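Local atomic coordinates of putative type III secretion protein YscE (Yersinia pestis, PDB entry 2P58), a protein that acts with YscG as a type III secretion chaperone, keeping the needle protein YscF from polymerising prematurely in the cytoplasm. Residues T25-D30 with K48-A53. Numbering follows the deposited sequence.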
loop_
_atom_site.group_PDB
_atom_site.type_symbol
_atom_site.label_atom_id
_atom_site.label_comp_id
_atom_site.label_asym_id
_atom_site.label_seq_id
_atom_site.Cartn_x
_atom_site.Cartn_y
_atom_site.Cartn_z
ATOM N N THR A 25 1.098 22.300 9.244
ATOM C CA THR A 25 1.169 23.719 9.628
ATOM C C THR A 25 2.287 24.432 8.876
ATOM O O THR A 25 2.106 25.570 8.403
ATOM C CB THR A 25 1.356 23.829 11.165
ATOM O OG1 THR A 25 0.214 23.220 11.775
ATOM C CG2 THR A 25 1.456 25.299 11.610
ATOM N N LYS A 26 3.433 23.762 8.723
ATOM C CA LYS A 26 4.558 24.351 8.010
ATOM C C LYS A 26 4.196 24.587 6.524
ATOM O O LYS A 26 4.497 25.635 5.955
ATOM C CB LYS A 26 5.810 23.464 8.110
ATOM C CG LYS A 26 6.981 23.957 7.252
ATOM C CD LYS A 26 8.182 23.036 7.329
ATOM C CE LYS A 26 9.209 23.367 6.239
ATOM N NZ LYS A 26 8.585 23.275 4.869
ATOM N N LEU A 27 3.542 23.606 5.908
ATOM C CA LEU A 27 3.106 23.726 4.516
ATOM C C LEU A 27 2.122 24.898 4.378
ATOM O O LEU A 27 2.216 25.692 3.438
ATOM C CB LEU A 27 2.427 22.413 4.081
ATOM C CG LEU A 27 1.811 22.405 2.687
ATOM C CD1 LEU A 27 2.877 22.738 1.642
ATOM C CD2 LEU A 27 1.208 21.009 2.433
ATOM N N LYS A 28 1.202 25.064 5.326
ATOM C CA LYS A 28 0.268 26.175 5.177
ATOM C C LYS A 28 1.009 27.505 5.290
ATOM O O LYS A 28 0.622 28.490 4.664
ATOM C CB LYS A 28 -0.851 26.082 6.201
ATOM C CG LYS A 28 -1.793 24.908 5.923
ATOM C CD LYS A 28 -2.841 24.837 7.005
ATOM C CE LYS A 28 -3.857 23.768 6.716
ATOM N NZ LYS A 28 -4.841 23.727 7.821
ATOM N N LYS A 29 2.081 27.537 6.084
ATOM C CA LYS A 29 2.904 28.757 6.178
ATOM C C LYS A 29 3.683 28.959 4.859
ATOM O O LYS A 29 3.822 30.090 4.367
ATOM C CB LYS A 29 3.857 28.666 7.371
ATOM C CG LYS A 29 3.111 28.826 8.678
ATOM C CD LYS A 29 4.045 28.746 9.894
ATOM C CE LYS A 29 3.245 28.620 11.205
ATOM N NZ LYS A 29 4.151 28.086 12.279
ATOM N N ASP A 30 4.189 27.873 4.272
ATOM C CA ASP A 30 4.887 28.000 2.992
ATOM C C ASP A 30 3.904 28.512 1.916
ATOM O O ASP A 30 4.280 29.240 1.021
ATOM C CB ASP A 30 5.460 26.646 2.501
ATOM C CG ASP A 30 6.633 26.145 3.348
ATOM O OD1 ASP A 30 7.187 26.931 4.145
ATOM O OD2 ASP A 30 7.002 24.953 3.207
ATOM N N LYS A 48 -3.509 18.024 0.835
ATOM C CA LYS A 48 -4.588 17.056 0.873
ATOM C C LYS A 48 -4.104 15.688 1.379
ATOM O O LYS A 48 -4.829 14.981 2.103
ATOM C CB LYS A 48 -5.223 16.908 -0.505
ATOM C CG LYS A 48 -6.596 16.243 -0.420
ATOM C CD LYS A 48 -7.526 17.105 0.462
ATOM C CE LYS A 48 -8.847 16.405 0.761
ATOM N NZ LYS A 48 -9.495 15.972 -0.499
ATOM N N ALA A 49 -2.887 15.309 1.005
ATOM C CA ALA A 49 -2.338 14.027 1.457
ATOM C C ALA A 49 -2.159 14.041 2.985
ATOM O O ALA A 49 -2.475 13.074 3.698
ATOM C CB ALA A 49 -1.017 13.768 0.778
ATOM N N LEU A 50 -1.664 15.159 3.494
ATOM C CA LEU A 50 -1.452 15.250 4.939
ATOM C C LEU A 50 -2.774 15.240 5.682
ATOM O O LEU A 50 -2.898 14.552 6.695
ATOM C CB LEU A 50 -0.672 16.528 5.278
ATOM C CG LEU A 50 0.811 16.475 4.906
ATOM C CD1 LEU A 50 1.397 17.879 4.955
ATOM C CD2 LEU A 50 1.558 15.527 5.855
ATOM N N GLU A 51 -3.758 16.009 5.197
ATOM C CA GLU A 51 -5.058 16.066 5.845
ATOM C C GLU A 51 -5.658 14.669 5.855
ATOM O O GLU A 51 -6.255 14.241 6.833
ATOM C CB GLU A 51 -5.996 17.036 5.093
ATOM C CG GLU A 51 -5.571 18.503 5.261
ATOM C CD GLU A 51 -6.253 19.445 4.264
ATOM O OE1 GLU A 51 -7.088 18.967 3.453
ATOM O OE2 GLU A 51 -5.938 20.666 4.291
ATOM N N SER A 52 -5.495 13.970 4.739
ATOM C CA SER A 52 -6.038 12.610 4.605
ATOM C C SER A 52 -5.399 11.634 5.574
ATOM O O SER A 52 -6.056 10.753 6.115
ATOM C CB SER A 52 -5.820 12.129 3.167
ATOM O OG SER A 52 -6.643 12.884 2.277
ATOM N N ALA A 53 -4.089 11.740 5.725
ATOM C CA ALA A 53 -3.376 10.871 6.634
ATOM C C ALA A 53 -3.800 11.134 8.080
ATOM O O ALA A 53 -4.029 10.215 8.857
ATOM C CB ALA A 53 -1.848 11.092 6.474
#
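In the antiparallel helical hairpin that makes up this small chaperone subunit, the last turn and a half of helix 10-30 meets the middle of helix 37-60 through one leucine from each side, Leu27 and Leu50. Their CA atoms lie 9.6 Å apart, the nearest such pair between 25-30 and 48-53. Both CB atoms point toward the opposite helix, and the two side chains approach at a slant, and one methyl of each makes the touch: Leu27 CD2 rests on Leu50 CD1 at 4.0 Å. The two leucines get there by different first torsions. Leu27 carries CG opposite its backbone N (chi1 175°), whereas Leu50 swings CG opposite the carbonyl carbon (chi1 -74°). Beside this buried apolar touch, Lys28 CE comes within 4.5 Å of Glu51 OE2 on the more exposed side of the interface. Lys28 NZ lies 4.8 Å from Glu51 OE2, too far for a salt bridge; the opposite charges probably attract weakly over that gap. Polar bonds form inside each segment instead. Lys26 NZ forms a hydrogen-bonded salt bridge with Asp30 OD2 (2.8 Å), one turn onward and on the syn side of the carboxylate; Asp30 OD1 forms a second salt bridge, to Arg33 just beyond the helix. On the other helix, Lys48 O accepts both Ser52 N and Ser52 OG, the hydroxyl at 2.8 Å, from opposite faces of the carbonyl plane, which gives the hydroxyl of the buried Ser52 an acceptor within its own helix. Leu27 also packs on Trp43, Glu46 and Ser47 of helix 37-60, and Leu50 on Leu20 and Ala23 of helix 10-30, continuing the seam along the hairpin, while Lys48, Ala49, Ser52 and Ala53 of helix 37-60 pack against the chain of another protein in the assembly.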